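Inactive Zymogen C11 Protease (Parabacteroides distasonis, PDB 6MZO) is the inactive zymogen of a clostripain-like protease of family C11, which would probably cleave peptide bonds once activated. Local coordinates at residues 184-189 and 263-268; 270-275 and 338-343; 276-281 and 331-336. One frame throughout, in Å; residues are numbered along the deposited sequence.

Contact 1. Residues 184-189 and 263-268; sequences SPTEIL and QIMEYL
Pro185 and Thr186 meet Met265 where an ST turn, Ser184 OG accepting from Thr186 N at 2.9 Å, follows strand 178-183 of the mixed nine-stranded sheet and faces the loop that leads to strand 275-277. The apolar part rests on one sulphur: Met265 SD lies 3.6 Å from Thr186 CG2 and 3.9 Å from Pro185 CB. Bent at its second and third torsions (chi2 -78°, chi3 132°), the Met265 chain crosses Thr186 obliquely with SD against CG2. Thr186 CG2 also touches the carbonyl of Met265, 3.5 Å from its O, which is hydrogen-bonded to Tyr313 OH. The hydroxyl of Thr186 pairs instead with Thr226 OG1.

The polar part is indirect, since no hydrogen bond runs straight between 184-189 and 263-268. Glu187 carries its carboxylate out on an extended chain; OE1 is bound to Ala314 N, which would restrict rotation of the group. Its other oxygen, OE2, brushes Leu268 CD2 at 3.5 Å. A single water closes the gap to the backbone, donating to Glu187 OE2 at 2.6 Å and to Tyr267 O at 2.7 Å.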
loop_
_atom_site.group_PDB
_atom_site.type_symbol
_atom_site.label_atom_id
_atom_site.label_comp_id
_atom_site.label_asym_id
_atom_site.label_seq_id
_atom_site.Cartn_x
_atom_site.Cartn_y
_atom_site.Cartn_z
ATOM N N SER A 184 0.333 0.757 -4.890
ATOM C CA SER A 184 0.146 0.266 -6.276
ATOM C C SER A 184 -1.019 -0.646 -6.325
ATOM O O SER A 184 -1.182 -1.517 -5.449
ATOM C CB SER A 184 1.394 -0.479 -6.768
ATOM O OG SER A 184 1.194 -1.071 -8.076
ATOM N N PRO A 185 -1.854 -0.523 -7.362
ATOM C CA PRO A 185 -2.889 -1.561 -7.577
ATOM C C PRO A 185 -2.348 -2.835 -8.122
ATOM O O PRO A 185 -3.117 -3.796 -8.163
ATOM C CB PRO A 185 -3.866 -0.934 -8.556
ATOM C CG PRO A 185 -3.018 0.150 -9.289
ATOM C CD PRO A 185 -1.991 0.652 -8.281
ATOM N N THR A 186 -1.103 -2.855 -8.561
ATOM C CA THR A 186 -0.518 -4.086 -9.138
ATOM C C THR A 186 0.681 -4.497 -8.325
ATOM O O THR A 186 0.705 -4.123 -7.122
ATOM C CB THR A 186 -0.175 -3.957 -10.663
ATOM O OG1 THR A 186 0.853 -2.968 -10.889
ATOM C CG2 THR A 186 -1.457 -3.577 -11.352
ATOM N N GLU A 187 1.639 -5.245 -8.877
ATOM C CA GLU A 187 2.821 -5.657 -8.097
ATOM C C GLU A 187 3.868 -4.565 -8.148
ATOM O O GLU A 187 3.969 -3.803 -9.112
ATOM C CB GLU A 187 3.373 -6.998 -8.607
ATOM C CG GLU A 187 2.411 -8.089 -8.312
ATOM C CD GLU A 187 2.966 -9.498 -8.549
ATOM O OE1 GLU A 187 4.186 -9.672 -8.726
ATOM O OE2 GLU A 187 2.144 -10.408 -8.523
ATOM N N ILE A 188 4.611 -4.443 -7.035
ATOM C CA ILE A 188 5.818 -3.686 -7.025
ATOM C C ILE A 188 6.859 -4.711 -6.735
ATOM O O ILE A 188 6.775 -5.429 -5.725
ATOM C CB ILE A 188 5.874 -2.685 -5.931
ATOM C CG1 ILE A 188 4.684 -1.757 -6.023
ATOM C CG2 ILE A 188 7.184 -1.934 -6.010
ATOM C CD1 ILE A 188 4.611 -0.715 -4.848
ATOM N N LEU A 189 7.809 -4.819 -7.623
ATOM C CA LEU A 189 8.773 -5.871 -7.381
ATOM C C LEU A 189 10.109 -5.224 -7.018
ATOM O O LEU A 189 10.167 -4.060 -6.538
ATOM C CB LEU A 189 8.866 -6.826 -8.596
ATOM C CG LEU A 189 7.579 -7.590 -8.998
ATOM C CD1 LEU A 189 7.821 -8.512 -10.194
ATOM C CD2 LEU A 189 6.942 -8.374 -7.842
ATOM N N GLN A 263 -10.286 -5.996 -17.060
ATOM C CA GLN A 263 -8.892 -5.683 -16.978
ATOM C C GLN A 263 -8.280 -6.326 -15.721
ATOM O O GLN A 263 -8.656 -6.012 -14.601
ATOM C CB GLN A 263 -8.679 -4.148 -16.922
ATOM C CG GLN A 263 -7.258 -3.692 -16.489
ATOM C CD GLN A 263 -6.215 -3.920 -17.533
ATOM O OE1 GLN A 263 -6.341 -3.454 -18.672
ATOM N NE2 GLN A 263 -5.176 -4.647 -17.188
ATOM N N ILE A 264 -7.299 -7.189 -15.931
ATOM C CA ILE A 264 -6.633 -7.820 -14.770
ATOM C C ILE A 264 -5.818 -6.809 -13.950
ATOM O O ILE A 264 -5.161 -5.947 -14.548
ATOM C CB ILE A 264 -5.687 -8.942 -15.254
ATOM C CG1 ILE A 264 -6.500 -10.085 -15.738
ATOM C CG2 ILE A 264 -4.751 -9.449 -14.101
ATOM C CD1 ILE A 264 -5.645 -11.029 -16.576
ATOM N N MET A 265 -5.836 -6.932 -12.618
ATOM C CA MET A 265 -4.873 -6.166 -11.789
ATOM C C MET A 265 -3.950 -7.129 -11.076
ATOM O O MET A 265 -2.748 -6.863 -11.000
ATOM C CB MET A 265 -5.620 -5.253 -10.775
ATOM C CG MET A 265 -6.206 -4.037 -11.516
ATOM S SD MET A 265 -4.916 -2.758 -11.865
ATOM C CE MET A 265 -5.185 -2.391 -13.606
ATOM N N GLU A 266 -4.496 -8.226 -10.561
ATOM C CA GLU A 266 -3.696 -9.220 -9.855
ATOM C C GLU A 266 -3.404 -10.422 -10.747
ATOM O O GLU A 266 -4.281 -10.899 -11.468
ATOM C CB GLU A 266 -4.409 -9.672 -8.579
ATOM C CG GLU A 266 -3.690 -10.778 -7.825
ATOM C CD GLU A 266 -4.412 -12.109 -7.914
ATOM O OE1 GLU A 266 -5.648 -12.130 -7.731
ATOM O OE2 GLU A 266 -3.744 -13.134 -8.168
ATOM N N TYR A 267 -2.169 -10.909 -10.693
ATOM C CA TYR A 267 -1.763 -12.054 -11.498
ATOM C C TYR A 267 -0.751 -12.927 -10.764
ATOM O O TYR A 267 0.422 -12.979 -11.134
ATOM C CB TYR A 267 -1.185 -11.591 -12.837
ATOM C CG TYR A 267 -1.168 -12.666 -13.902
ATOM C CD1 TYR A 267 -2.336 -13.046 -14.550
ATOM C CD2 TYR A 267 0.016 -13.298 -14.258
ATOM C CE1 TYR A 267 -2.325 -14.027 -15.523
ATOM C CE2 TYR A 267 0.036 -14.281 -15.230
ATOM C CZ TYR A 267 -1.137 -14.641 -15.859
ATOM O OH TYR A 267 -1.122 -15.618 -16.827
ATOM N N LEU A 268 -1.211 -13.611 -9.722
ATOM C CA LEU A 268 -0.348 -14.486 -8.936
ATOM C C LEU A 268 -0.441 -15.923 -9.438
ATOM O O LEU A 268 0.459 -16.731 -9.210
ATOM C CB LEU A 268 -0.722 -14.420 -7.454
ATOM C CG LEU A 268 -0.601 -13.049 -6.786
ATOM C CD1 LEU A 268 -1.544 -12.946 -5.597
ATOM C CD2 LEU A 268 0.835 -12.782 -6.363
HETATM O O HOH W 1 2.671 -12.617 -9.719
#

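Contact 2. Residues 270-275 and 338-343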
loop_
_atom_site.group_PDB
_atom_site.type_symbol
_atom_site.label_atom_id
_atom_site.label_comp_id
_atom_site.label_asym_id
_atom_site.label_seq_id
_atom_site.Cartn_x
_atom_site.Cartn_y
_atom_site.Cartn_z
ATOM N N PRO A 270 -2.185 -18.453 -12.877
ATOM C CA PRO A 270 -2.624 -18.343 -14.262
ATOM C C PRO A 270 -4.110 -18.583 -14.503
ATOM O O PRO A 270 -4.563 -18.181 -15.548
ATOM C CB PRO A 270 -1.797 -19.423 -14.954
ATOM C CG PRO A 270 -1.571 -20.461 -13.885
ATOM C CD PRO A 270 -1.302 -19.618 -12.668
ATOM N N ASN A 271 -4.850 -19.200 -13.598
ATOM C CA ASN A 271 -6.252 -19.549 -13.900
ATOM C C ASN A 271 -7.352 -18.689 -13.266
ATOM O O ASN A 271 -8.344 -18.353 -13.930
ATOM C CB ASN A 271 -6.489 -20.981 -13.492
ATOM C CG ASN A 271 -5.808 -21.916 -14.410
ATOM O OD1 ASN A 271 -6.130 -21.942 -15.591
ATOM N ND2 ASN A 271 -4.822 -22.676 -13.898
ATOM N N TYR A 272 -7.268 -18.450 -11.974
ATOM C CA TYR A 272 -8.251 -17.576 -11.325
ATOM C C TYR A 272 -7.503 -16.369 -10.770
ATOM O O TYR A 272 -6.371 -16.523 -10.274
ATOM C CB TYR A 272 -9.017 -18.292 -10.204
ATOM C CG TYR A 272 -9.945 -19.351 -10.754
ATOM C CD1 TYR A 272 -11.175 -18.987 -11.315
ATOM C CD2 TYR A 272 -9.598 -20.656 -10.731
ATOM C CE1 TYR A 272 -12.020 -19.927 -11.839
ATOM C CE2 TYR A 272 -10.407 -21.587 -11.265
ATOM C CZ TYR A 272 -11.629 -21.223 -11.794
ATOM O OH TYR A 272 -12.427 -22.228 -12.299
ATOM N N HIS A 273 -8.105 -15.191 -10.893
ATOM C CA HIS A 273 -7.520 -13.973 -10.317
ATOM C C HIS A 273 -8.562 -13.383 -9.389
ATOM O O HIS A 273 -9.757 -13.488 -9.681
ATOM C CB HIS A 273 -7.151 -12.930 -11.420
ATOM C CG HIS A 273 -6.541 -13.557 -12.633
ATOM N ND1 HIS A 273 -5.364 -14.273 -12.572
ATOM C CD2 HIS A 273 -6.971 -13.647 -13.919
ATOM C CE1 HIS A 273 -5.104 -14.800 -13.763
ATOM N NE2 HIS A 273 -6.057 -14.426 -14.607
ATOM N N ALA A 274 -8.132 -12.736 -8.303
ATOM C CA ALA A 274 -9.044 -12.110 -7.365
ATOM C C ALA A 274 -9.297 -10.645 -7.749
ATOM O O ALA A 274 -10.447 -10.191 -7.631
ATOM C CB ALA A 274 -8.433 -12.191 -5.949
ATOM N N LEU A 275 -8.242 -9.946 -8.157
ATOM C CA LEU A 275 -8.387 -8.478 -8.261
ATOM C C LEU A 275 -8.331 -7.984 -9.684
ATOM O O LEU A 275 -7.421 -8.361 -10.459
ATOM C CB LEU A 275 -7.300 -7.763 -7.451
ATOM C CG LEU A 275 -7.037 -8.276 -6.072
ATOM C CD1 LEU A 275 -5.914 -7.395 -5.410
ATOM C CD2 LEU A 275 -8.288 -8.131 -5.212
ATOM N N GLU A 338 -18.105 -17.391 -8.776
ATOM C CA GLU A 338 -18.739 -18.647 -8.370
ATOM C C GLU A 338 -17.679 -19.702 -8.041
ATOM O O GLU A 338 -17.842 -20.534 -7.124
ATOM C CB GLU A 338 -19.660 -19.132 -9.478
ATOM C CG GLU A 338 -20.539 -20.314 -9.043
ATOM C CD GLU A 338 -21.477 -20.780 -10.145
ATOM O OE1 GLU A 338 -21.603 -20.116 -11.193
ATOM O OE2 GLU A 338 -22.079 -21.848 -9.973
ATOM N N ALA A 339 -16.559 -19.639 -8.747
ATOM C CA ALA A 339 -15.553 -20.678 -8.635
ATOM C C ALA A 339 -14.656 -20.511 -7.404
ATOM O O ALA A 339 -13.839 -21.387 -7.117
ATOM C CB ALA A 339 -14.705 -20.719 -9.889
ATOM N N LEU A 340 -14.835 -19.395 -6.691
ATOM C CA LEU A 340 -14.019 -19.054 -5.527
ATOM C C LEU A 340 -14.796 -18.946 -4.211
ATOM O O LEU A 340 -14.726 -17.912 -3.540
ATOM C CB LEU A 340 -13.293 -17.725 -5.795
ATOM C CG LEU A 340 -12.509 -17.724 -7.115
ATOM C CD1 LEU A 340 -11.769 -16.475 -7.324
ATOM C CD2 LEU A 340 -11.537 -18.873 -7.030
ATOM N N PRO A 341 -15.502 -20.012 -3.799
ATOM C CA PRO A 341 -16.402 -19.781 -2.667
ATOM C C PRO A 341 -15.707 -19.472 -1.336
ATOM O O PRO A 341 -16.291 -18.688 -0.606
ATOM C CB PRO A 341 -17.192 -21.095 -2.562
ATOM C CG PRO A 341 -16.301 -22.119 -3.223
ATOM C CD PRO A 341 -15.557 -21.381 -4.314
ATOM N N LYS A 342 -14.530 -20.039 -1.057
ATOM C CA LYS A 342 -13.852 -19.743 0.193
ATOM C C LYS A 342 -13.384 -18.280 0.180
ATOM O O LYS A 342 -13.471 -17.586 1.201
ATOM C CB LYS A 342 -12.683 -20.713 0.449
ATOM C CG LYS A 342 -13.090 -21.854 1.380
ATOM C CD LYS A 342 -12.032 -22.931 1.554
ATOM C CE LYS A 342 -12.402 -23.789 2.745
ATOM N NZ LYS A 342 -11.600 -25.039 2.827
ATOM N N LEU A 343 -12.966 -17.761 -0.973
ATOM C CA LEU A 343 -12.489 -16.393 -1.007
ATOM C C LEU A 343 -13.691 -15.456 -0.876
ATOM O O LEU A 343 -13.628 -14.439 -0.188
ATOM C CB LEU A 343 -11.749 -16.144 -2.305
ATOM C CG LEU A 343 -10.854 -14.925 -2.370
ATOM C CD1 LEU A 343 -9.885 -14.928 -1.167
ATOM C CD2 LEU A 343 -10.096 -15.065 -3.675
#
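Tyr272 and Ala274 pack against Ala339, Leu340 and Leu343 in a mainly apolar contact, with no hydrogen bond across it, between the loop running into strand 275-277 and the start of helix 341-347, at the periphery of the chain, the centre of the contact about 22 Å from the centre of the chain. The ring of Tyr272 carries one half. Its outer part receives the methyl of Ala339, with Ala339 CB only 3.4 Å from Tyr272 CE1, 3.7 Å from CZ and 3.6 Å from OH, a tight fit for a single carbon. Its root is met by the next residue: Leu340 CD2 approaches Tyr272 CB and CG, both at 4.1 Å, the CG standing anti to the carbonyl carbon (chi1 -69°). Ala339 and Leu340, consecutive in the chain, thus take the outer and inner ends of one side chain.

Leu340 occupies the N-cap position of helix 341-347. Having no polar side-chain atom, it cannot cap the helix by a side-chain bond and is used here for packing; its carbonyl oxygen accepts a weak bond from Leu343 N within the segment.

One turn further on, Leu343 supplies the other half of the contact, its CD2 lying 4.0 Å from Ala274 CB. Between the two halves Leu340 CD1 comes near the carbonyl of His273, 4.3 Å from its O, which is hydrogen-bonded to Gln337 NE2. The side chain of Tyr334, in strand 332-334, touches Ala274, Leu340 and Leu343 alike, and Leu343 also packs on Ile125 and Tyr128 of helix 125-128.

Contact 3. Residues 276-281 and 331-336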
loop_
_atom_site.group_PDB
_atom_site.type_symbol
_atom_site.label_atom_id
_atom_site.label_comp_id
_atom_site.label_asym_id
_atom_site.label_seq_id
_atom_site.Cartn_x
_atom_site.Cartn_y
_atom_site.Cartn_z
ATOM N N TYR A 276 -9.273 -7.129 -10.025
ATOM C CA TYR A 276 -9.404 -6.522 -11.325
ATOM C C TYR A 276 -9.537 -5.004 -11.197
ATOM O O TYR A 276 -9.645 -4.515 -10.138
ATOM C CB TYR A 276 -10.633 -7.078 -12.014
ATOM C CG TYR A 276 -10.502 -8.527 -12.378
ATOM C CD1 TYR A 276 -10.836 -9.518 -11.499
ATOM C CD2 TYR A 276 -10.021 -8.891 -13.583
ATOM C CE1 TYR A 276 -10.704 -10.837 -11.829
ATOM C CE2 TYR A 276 -9.883 -10.206 -13.918
ATOM C CZ TYR A 276 -10.233 -11.174 -13.040
ATOM O OH TYR A 276 -10.091 -12.478 -13.386
ATOM N N ASP A 277 -9.527 -4.279 -12.304
ATOM C CA ASP A 277 -9.678 -2.843 -12.229
ATOM C C ASP A 277 -11.053 -2.480 -11.691
ATOM O O ASP A 277 -12.028 -2.973 -12.134
ATOM C CB ASP A 277 -9.461 -2.157 -13.574
ATOM C CG ASP A 277 -9.658 -0.668 -13.500
ATOM O OD1 ASP A 277 -8.826 -0.033 -12.904
ATOM O OD2 ASP A 277 -10.650 -0.170 -13.984
ATOM N N PHE A 278 -11.078 -1.577 -10.733
ATOM C CA PHE A 278 -12.288 -1.163 -10.069
ATOM C C PHE A 278 -13.360 -0.560 -10.984
ATOM O O PHE A 278 -14.468 -0.962 -10.981
ATOM C CB PHE A 278 -11.893 -0.231 -8.935
ATOM C CG PHE A 278 -12.976 0.105 -7.967
ATOM C CD1 PHE A 278 -14.043 -0.707 -7.753
ATOM C CD2 PHE A 278 -12.878 1.236 -7.237
ATOM C CE1 PHE A 278 -14.986 -0.386 -6.825
ATOM C CE2 PHE A 278 -13.816 1.572 -6.310
ATOM C CZ PHE A 278 -14.875 0.756 -6.102
ATOM N N ASP A 279 -12.962 0.413 -11.780
ATOM C CA ASP A 279 -13.875 1.075 -12.679
ATOM C C ASP A 279 -14.438 0.098 -13.692
ATOM O O ASP A 279 -15.592 0.085 -13.920
ATOM C CB ASP A 279 -13.183 2.275 -13.348
ATOM C CG ASP A 279 -14.081 3.038 -14.301
ATOM O OD1 ASP A 279 -14.438 2.508 -15.311
ATOM O OD2 ASP A 279 -14.365 4.180 -14.023
ATOM N N ASP A 280 -13.589 -0.726 -14.263
ATOM C CA ASP A 280 -14.014 -1.705 -15.225
ATOM C C ASP A 280 -15.098 -2.613 -14.625
ATOM O O ASP A 280 -16.111 -2.802 -15.209
ATOM C CB ASP A 280 -12.821 -2.497 -15.723
ATOM C CG ASP A 280 -13.095 -3.253 -17.014
ATOM O OD1 ASP A 280 -14.085 -2.989 -17.645
ATOM O OD2 ASP A 280 -12.287 -4.089 -17.345
ATOM N N TYR A 281 -14.852 -3.132 -13.442
ATOM C CA TYR A 281 -15.823 -3.982 -12.780
ATOM C C TYR A 281 -17.136 -3.252 -12.558
ATOM O O TYR A 281 -18.173 -3.723 -12.908
ATOM C CB TYR A 281 -15.278 -4.465 -11.451
ATOM C CG TYR A 281 -16.200 -5.353 -10.665
ATOM C CD1 TYR A 281 -16.854 -6.390 -11.264
ATOM C CD2 TYR A 281 -16.386 -5.156 -9.328
ATOM C CE1 TYR A 281 -17.694 -7.207 -10.541
ATOM C CE2 TYR A 281 -17.211 -5.964 -8.595
ATOM C CZ TYR A 281 -17.857 -6.988 -9.217
ATOM O OH TYR A 281 -18.674 -7.789 -8.508
ATOM N N LEU A 331 -7.363 1.975 -8.871
ATOM C CA LEU A 331 -7.766 1.101 -7.749
ATOM C C LEU A 331 -8.109 -0.285 -8.307
ATOM O O LEU A 331 -8.749 -0.393 -9.319
ATOM C CB LEU A 331 -8.996 1.612 -6.979
ATOM C CG LEU A 331 -8.673 2.832 -6.058
ATOM C CD1 LEU A 331 -10.010 3.332 -5.485
ATOM C CD2 LEU A 331 -7.790 2.378 -4.967
ATOM N N SER A 332 -7.640 -1.308 -7.590
ATOM C CA SER A 332 -8.094 -2.676 -7.840
ATOM C C SER A 332 -9.317 -2.930 -6.951
ATOM O O SER A 332 -9.584 -2.171 -5.962
ATOM C CB SER A 332 -6.977 -3.674 -7.493
ATOM O OG SER A 332 -5.887 -3.472 -8.402
ATOM N N ILE A 333 -10.004 -4.055 -7.228
ATOM C CA ILE A 333 -11.180 -4.441 -6.494
ATOM C C ILE A 333 -11.260 -5.971 -6.532
ATOM O O ILE A 333 -10.884 -6.609 -7.561
ATOM C CB ILE A 333 -12.449 -3.810 -7.046
ATOM C CG1 ILE A 333 -13.578 -3.864 -6.053
ATOM C CG2 ILE A 333 -12.909 -4.496 -8.407
ATOM C CD1 ILE A 333 -13.378 -2.878 -4.794
ATOM N N TYR A 334 -11.735 -6.575 -5.434
ATOM C CA TYR A 334 -12.102 -8.014 -5.495
ATOM C C TYR A 334 -13.341 -8.197 -6.363
ATOM O O TYR A 334 -14.318 -7.449 -6.219
ATOM C CB TYR A 334 -12.386 -8.597 -4.074
ATOM C CG TYR A 334 -12.759 -10.085 -4.114
ATOM C CD1 TYR A 334 -11.851 -11.014 -4.632
ATOM C CD2 TYR A 334 -14.014 -10.545 -3.640
ATOM C CE1 TYR A 334 -12.197 -12.361 -4.742
ATOM C CE2 TYR A 334 -14.334 -11.914 -3.703
ATOM C CZ TYR A 334 -13.416 -12.791 -4.255
ATOM O OH TYR A 334 -13.707 -14.133 -4.307
ATOM N N VAL A 335 -13.349 -9.256 -7.201
ATOM C CA VAL A 335 -14.546 -9.552 -7.995
ATOM C C VAL A 335 -15.061 -10.930 -7.517
ATOM O O VAL A 335 -14.441 -11.940 -7.815
ATOM C CB VAL A 335 -14.208 -9.600 -9.493
ATOM C CG1 VAL A 335 -15.432 -10.123 -10.290
ATOM C CG2 VAL A 335 -13.786 -8.155 -9.962
ATOM N N PRO A 336 -16.228 -10.957 -6.844
ATOM C CA PRO A 336 -16.749 -12.253 -6.427
ATOM C C PRO A 336 -17.027 -13.177 -7.638
ATOM O O PRO A 336 -17.508 -12.759 -8.710
ATOM C CB PRO A 336 -18.067 -11.914 -5.734
ATOM C CG PRO A 336 -17.714 -10.530 -5.061
ATOM C CD PRO A 336 -16.920 -9.823 -6.170
HETATM O O HOH W 2 -18.693 -10.355 -9.593
#
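Tyr281 crosses Ile333 at about a right angle and slides past Val335 in the opposite direction, where the two-stranded antiparallel sheet 275-277/332-334 joins helix 278-283. Its CB meets Ile333 CG2 at 3.9 Å; CG, anti to the backbone N (chi1 180°), lies near Val335 CG2, and CD2 is 3.7 Å from that same Ile333 methyl. Val335 CG2 sits over the ring face in a CH-pi contact, 3.8 Å from the centroid and 14° off the normal, and also touches Tyr276 CD1 at 3.6 Å; Val335 CG1 touches Tyr281 CE1. At the tip Tyr281 OH reaches Pro336 CD (3.6 Å) and donates to a water, which donates to Pro336 O. An alanine here would probably strip Val335 CG2 of its CH-pi partner, leaving it the Tyr276 ring, and take the hydroxyl donor from that water.

Tyr276 and Ile333 form an antiparallel hydrogen-bonded pair, N to O at 3.0 Å both ways. The Phe278 ring rests on Leu331 and Ile333. Asp277, the N-cap, accepts from Asp280 N through OD2, while OD1 is hydrogen-bonded to Ser329 OG. Backbone bonds hold the strands in register and tie Phe278 N to Leu331 O (3.0 Å); side-chain packing does the rest.

How the contacts relate
Contacts 1, 2 and 3 form one continuous patch, their centres 11 to 15 Å apart. Residues 263-268 run beside the strand shared between contacts 2 and 3: Glu266 OE1 lies 2.6 Å from Ala274 N, a probable hydrogen bond, and Gln263 N 2.8 Å from Asp280 OD2. The turn of contact 1 reaches the second strand directly, Pro185 O standing 2.8 Å from Ser332 OG. Segment 276-281 follows 270-275 directly and 331-336 precedes 338-343 by one residue, so contact 3 lies inside the span of contact 2; Ala274 O to Val335 N, at 3.1 Å, probably prolongs the strand pairing. A glycerol, probably from the crystallisation liquor, lies about 4 Å from the Pro336 side chain.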